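Local coordinates for protein anaphase-promoting complex subunit CUT9 (Schizosaccharomyces pombe, PDB 2XPI) that forms part of the anaphase-promoting complex, the E3 ubiquitin ligase that controls progression through mitosis and G1, and homodimerizes through its N-terminal TPR repeats, at residues 128-140 with 152-164. Residues are numbered along the deposited sequence; the frame is centred on the assembly and turned at random.
Sequences CCTGDYARAKCLL and CRYLAAFCLVKLY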
loop_
_atom_site.group_PDB
_atom_site.type_symbol
_atom_site.label_atom_id
_atom_site.label_comp_id
_atom_site.label_asym_id
_atom_site.label_seq_id
_atom_site.Cartn_x
_atom_site.Cartn_y
_atom_site.Cartn_z
ATOM N N CYS A 128 -2.810 -0.052 -11.052
ATOM C CA CYS A 128 -3.415 -0.655 -9.866
ATOM C C CYS A 128 -2.387 -1.187 -8.903
ATOM O O CYS A 128 -2.599 -1.159 -7.684
ATOM C CB CYS A 128 -4.348 -1.795 -10.236
ATOM S SG CYS A 128 -5.946 -1.247 -10.780
ATOM N N CYS A 129 -1.290 -1.703 -9.446
ATOM C CA CYS A 129 -0.197 -2.193 -8.612
ATOM C C CYS A 129 0.495 -1.061 -7.884
ATOM O O CYS A 129 1.165 -1.267 -6.890
ATOM C CB CYS A 129 0.818 -2.969 -9.452
ATOM S SG CYS A 129 0.111 -4.475 -10.133
ATOM N N THR A 130 0.314 0.144 -8.393
ATOM C CA THR A 130 0.959 1.329 -7.856
ATOM C C THR A 130 -0.023 2.040 -6.948
ATOM O O THR A 130 0.298 3.072 -6.354
ATOM C CB THR A 130 1.335 2.268 -9.020
ATOM O OG1 THR A 130 2.440 1.712 -9.723
ATOM C CG2 THR A 130 1.721 3.635 -8.533
ATOM N N GLY A 131 -1.234 1.493 -6.856
ATOM C CA GLY A 131 -2.291 2.098 -6.066
ATOM C C GLY A 131 -2.980 3.304 -6.699
ATOM O O GLY A 131 -3.825 3.921 -6.059
ATOM N N ASP A 132 -2.624 3.643 -7.938
ATOM C CA ASP A 132 -3.248 4.748 -8.665
ATOM C C ASP A 132 -4.548 4.280 -9.283
ATOM O O ASP A 132 -4.644 4.089 -10.499
ATOM C CB ASP A 132 -2.331 5.278 -9.768
ATOM C CG ASP A 132 -1.278 6.237 -9.248
ATOM O OD1 ASP A 132 -0.331 5.771 -8.580
ATOM O OD2 ASP A 132 -1.385 7.459 -9.508
ATOM N N TYR A 133 -5.552 4.111 -8.432
ATOM C CA TYR A 133 -6.832 3.551 -8.829
ATOM C C TYR A 133 -7.657 4.547 -9.610
ATOM O O TYR A 133 -8.282 4.187 -10.595
ATOM C CB TYR A 133 -7.600 3.070 -7.605
ATOM C CG TYR A 133 -6.920 1.943 -6.863
ATOM C CD1 TYR A 133 -6.779 0.688 -7.449
ATOM C CD2 TYR A 133 -6.443 2.125 -5.572
ATOM C CE1 TYR A 133 -6.169 -0.352 -6.773
ATOM C CE2 TYR A 133 -5.823 1.103 -4.889
ATOM C CZ TYR A 133 -5.691 -0.134 -5.485
ATOM O OH TYR A 133 -5.082 -1.164 -4.789
ATOM N N ALA A 134 -7.670 5.797 -9.170
ATOM C CA ALA A 134 -8.312 6.838 -9.967
ATOM C C ALA A 134 -7.714 6.833 -11.380
ATOM O O ALA A 134 -8.440 6.890 -12.374
ATOM C CB ALA A 134 -8.140 8.199 -9.323
ATOM N N ARG A 135 -6.391 6.744 -11.471
ATOM C CA ARG A 135 -5.743 6.805 -12.775
ATOM C C ARG A 135 -6.118 5.661 -13.725
ATOM O O ARG A 135 -6.445 5.912 -14.885
ATOM C CB ARG A 135 -4.227 6.910 -12.651
ATOM C CG ARG A 135 -3.594 7.198 -13.987
ATOM C CD ARG A 135 -2.110 7.350 -13.873
ATOM N NE ARG A 135 -1.595 8.244 -14.891
ATOM C CZ ARG A 135 -0.317 8.299 -15.224
ATOM N NH1 ARG A 135 0.535 7.494 -14.612
ATOM N NH2 ARG A 135 0.110 9.142 -16.157
ATOM N N ALA A 136 -6.044 4.417 -13.256
ATOM C CA ALA A 136 -6.548 3.283 -14.032
ATOM C C ALA A 136 -8.021 3.485 -14.380
ATOM O O ALA A 136 -8.432 3.279 -15.523
ATOM C CB ALA A 136 -6.373 1.973 -13.267
ATOM N N LYS A 137 -8.825 3.872 -13.396
ATOM C CA LYS A 137 -10.245 4.056 -13.653
ATOM C C LYS A 137 -10.389 4.998 -14.832
ATOM O O LYS A 137 -11.076 4.674 -15.806
ATOM C CB LYS A 137 -10.993 4.605 -12.427
ATOM C CG LYS A 137 -12.492 4.774 -12.639
ATOM C CD LYS A 137 -12.999 6.150 -12.130
ATOM C CE LYS A 137 -12.829 7.291 -13.158
ATOM N NZ LYS A 137 -11.645 8.216 -12.942
ATOM N N CYS A 138 -9.720 6.149 -14.770
ATOM C CA CYS A 138 -9.884 7.127 -15.834
ATOM C C CYS A 138 -9.466 6.507 -17.168
ATOM O O CYS A 138 -10.184 6.598 -18.156
ATOM C CB CYS A 138 -9.148 8.440 -15.535
ATOM S SG CYS A 138 -9.670 9.925 -16.602
ATOM N N LEU A 139 -8.321 5.846 -17.201
ATOM C CA LEU A 139 -7.825 5.319 -18.457
ATOM C C LEU A 139 -8.847 4.360 -19.101
ATOM O O LEU A 139 -9.086 4.406 -20.309
ATOM C CB LEU A 139 -6.490 4.636 -18.214
ATOM C CG LEU A 139 -5.882 3.914 -19.405
ATOM C CD1 LEU A 139 -5.244 4.928 -20.340
ATOM C CD2 LEU A 139 -4.863 2.895 -18.934
ATOM N N LEU A 140 -9.459 3.506 -18.283
ATOM C CA LEU A 140 -10.431 2.528 -18.763
ATOM C C LEU A 140 -11.797 3.156 -19.073
ATOM O O LEU A 140 -12.628 2.550 -19.743
ATOM C CB LEU A 140 -10.587 1.398 -17.736
ATOM C CG LEU A 140 -9.367 0.527 -17.452
ATOM C CD1 LEU A 140 -9.701 -0.495 -16.397
ATOM C CD2 LEU A 140 -8.875 -0.158 -18.724
ATOM N N CYS A 152 -11.566 -5.110 -19.129
ATOM C CA CYS A 152 -11.560 -3.689 -18.811
ATOM C C CYS A 152 -12.741 -3.325 -17.907
ATOM O O CYS A 152 -12.636 -2.454 -17.056
ATOM C CB CYS A 152 -11.554 -2.848 -20.090
ATOM S SG CYS A 152 -10.011 -2.929 -21.084
ATOM N N ARG A 153 -13.866 -4.004 -18.087
ATOM C CA ARG A 153 -15.020 -3.812 -17.214
ATOM C C ARG A 153 -14.708 -4.323 -15.803
ATOM O O ARG A 153 -14.922 -3.622 -14.810
ATOM C CB ARG A 153 -16.245 -4.527 -17.788
ATOM C CG ARG A 153 -17.542 -4.151 -17.131
ATOM C CD ARG A 153 -18.729 -4.723 -17.892
ATOM N NE ARG A 153 -19.785 -3.720 -18.026
ATOM C CZ ARG A 153 -20.015 -3.010 -19.126
ATOM N NH1 ARG A 153 -19.288 -3.211 -20.216
ATOM N NH2 ARG A 153 -20.987 -2.108 -19.141
ATOM N N TYR A 154 -14.203 -5.544 -15.713
ATOM C CA TYR A 154 -13.750 -6.043 -14.439
ATOM C C TYR A 154 -12.804 -5.072 -13.726
ATOM O O TYR A 154 -12.984 -4.776 -12.537
ATOM C CB TYR A 154 -13.050 -7.380 -14.604
ATOM C CG TYR A 154 -12.412 -7.859 -13.330
ATOM C CD1 TYR A 154 -13.196 -8.352 -12.287
ATOM C CD2 TYR A 154 -11.034 -7.828 -13.161
ATOM C CE1 TYR A 154 -12.624 -8.793 -11.098
ATOM C CE2 TYR A 154 -10.446 -8.274 -11.978
ATOM C CZ TYR A 154 -11.249 -8.750 -10.947
ATOM O OH TYR A 154 -10.687 -9.202 -9.776
ATOM N N LEU A 155 -11.790 -4.587 -14.443
ATOM C CA LEU A 155 -10.744 -3.791 -13.802
ATOM C C LEU A 155 -11.224 -2.393 -13.420
ATOM O O LEU A 155 -10.861 -1.880 -12.361
ATOM C CB LEU A 155 -9.488 -3.719 -14.656
ATOM C CG LEU A 155 -8.290 -3.160 -13.883
ATOM C CD1 LEU A 155 -8.107 -3.872 -12.557
ATOM C CD2 LEU A 155 -7.025 -3.249 -14.711
ATOM N N ALA A 156 -12.051 -1.787 -14.267
ATOM C CA ALA A 156 -12.639 -0.493 -13.946
ATOM C C ALA A 156 -13.521 -0.616 -12.699
ATOM O O ALA A 156 -13.445 0.211 -11.799
ATOM C CB ALA A 156 -13.427 0.063 -15.118
ATOM N N ALA A 157 -14.346 -1.655 -12.650
ATOM C CA ALA A 157 -15.183 -1.912 -11.484
ATOM C C ALA A 157 -14.319 -2.127 -10.249
ATOM O O ALA A 157 -14.603 -1.602 -9.168
ATOM C CB ALA A 157 -16.076 -3.134 -11.721
ATOM N N PHE A 158 -13.267 -2.920 -10.414
ATOM C CA PHE A 158 -12.358 -3.216 -9.322
ATOM C C PHE A 158 -11.759 -1.933 -8.741
ATOM O O PHE A 158 -11.590 -1.832 -7.530
ATOM C CB PHE A 158 -11.264 -4.130 -9.827
ATOM C CG PHE A 158 -10.251 -4.487 -8.795
ATOM C CD1 PHE A 158 -9.239 -3.596 -8.463
ATOM C CD2 PHE A 158 -10.270 -5.740 -8.194
ATOM C CE1 PHE A 158 -8.284 -3.931 -7.514
ATOM C CE2 PHE A 158 -9.327 -6.086 -7.250
ATOM C CZ PHE A 158 -8.334 -5.182 -6.905
ATOM N N CYS A 159 -11.439 -0.960 -9.597
ATOM C CA CYS A 159 -10.859 0.304 -9.144
ATOM C C CYS A 159 -11.898 1.136 -8.438
ATOM O O CYS A 159 -11.602 1.842 -7.477
ATOM C CB CYS A 159 -10.331 1.118 -10.328
ATOM S SG CYS A 159 -8.840 0.448 -11.090
ATOM N N LEU A 160 -13.121 1.066 -8.949
ATOM C CA LEU A 160 -14.225 1.808 -8.401
ATOM C C LEU A 160 -14.451 1.334 -6.968
ATOM O O LEU A 160 -14.589 2.143 -6.059
ATOM C CB LEU A 160 -15.459 1.622 -9.277
ATOM C CG LEU A 160 -16.050 2.901 -9.899
ATOM C CD1 LEU A 160 -15.061 4.065 -9.888
ATOM C CD2 LEU A 160 -16.586 2.651 -11.315
ATOM N N VAL A 161 -14.444 0.017 -6.772
ATOM C CA VAL A 161 -14.528 -0.560 -5.438
ATOM C C VAL A 161 -13.374 -0.108 -4.532
ATOM O O VAL A 161 -13.594 0.204 -3.356
ATOM C CB VAL A 161 -14.625 -2.111 -5.486
ATOM C CG1 VAL A 161 -14.196 -2.735 -4.156
ATOM C CG2 VAL A 161 -16.045 -2.542 -5.856
ATOM N N LYS A 162 -12.156 -0.075 -5.071
ATOM C CA LYS A 162 -10.996 0.434 -4.330
ATOM C C LYS A 162 -11.170 1.906 -3.955
ATOM O O LYS A 162 -10.511 2.418 -3.043
ATOM C CB LYS A 162 -9.718 0.289 -5.164
ATOM C CG LYS A 162 -9.197 -1.115 -5.242
ATOM C CD LYS A 162 -8.761 -1.554 -3.881
ATOM C CE LYS A 162 -8.238 -2.966 -3.895
ATOM N NZ LYS A 162 -7.933 -3.423 -2.504
ATOM N N LEU A 163 -12.036 2.590 -4.699
ATOM C CA LEU A 163 -12.294 4.013 -4.495
ATOM C C LEU A 163 -13.532 4.214 -3.621
ATOM O O LEU A 163 -13.872 5.335 -3.270
ATOM C CB LEU A 163 -12.475 4.721 -5.842
ATOM C CG LEU A 163 -11.302 5.553 -6.401
ATOM C CD1 LEU A 163 -10.045 5.392 -5.556
ATOM C CD2 LEU A 163 -11.031 5.263 -7.894
ATOM N N TYR A 164 -14.206 3.119 -3.288
ATOM C CA TYR A 164 -15.386 3.186 -2.438
ATOM C C TYR A 164 -16.572 3.795 -3.177
ATOM O O TYR A 164 -17.564 4.216 -2.556
ATOM C CB TYR A 164 -15.096 4.012 -1.188
ATOM C CG TYR A 164 -13.925 3.526 -0.385
ATOM C CD1 TYR A 164 -13.942 2.279 0.209
ATOM C CD2 TYR A 164 -12.802 4.322 -0.210
ATOM C CE1 TYR A 164 -12.869 1.831 0.957
ATOM C CE2 TYR A 164 -11.723 3.887 0.533
ATOM C CZ TYR A 164 -11.761 2.638 1.119
ATOM O OH TYR A 164 -10.692 2.200 1.876
#
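C159 is the knob of this interface: its side chain sits in a hole framed by C128, Y133, A136 and K137. The thiol turns beside its own backbone N (chi1 -71°), which brings SG to A136 CB and the sulfur of C128 while CB lies against the carbonyl oxygen of Y133. The C128 sulfur also meets L155 CD1 at 3.8 Å. One helical turn along, L140 drives its CD1 methyl between C152, L155 and A156, 3.7 Å from L155 CB, and its CD2 methyl rests near C152 SG at 3.8 Å. The L140 end is largely buried and its side-chain contacts are apolar, though CD1 also lies against the backbone N of A156; no hydrogen bond links the two segments, and A124 of helix 117-129 backs both L140 and L155.

Toward the other end the packing loosens at the exposed K162, while Y337 and Q98 of the second subunit pack on A134 and F158. K162 lays its aliphatic chain across one face of the Y133 ring, a CH-pi contact with CB 3.6 Å from the centroid and 9° off the normal. The backbone of G131 lies over the rim of the opposite face, and C159 SG comes in at the ring edge. Replacing Y133 by alanine is likely to leave the K162 chain without the ring it lies on and to take away the ring edge beside the C159 sulfur. L163 CD2 reaches the backbone N of A134 at 3.6 Å, and at the outer flank K137 CD touches L160 CD1 at 3.7 Å before the lysine bends away.

Helices 133-140 and 152-162 run roughly antiparallel (145°) with a closest axis approach of 8.7 Å, joining TPR 2 to TPR 3. Such packing of successive helices builds the TPR superhelix, here in the portion whose repeats mediate homodimerization.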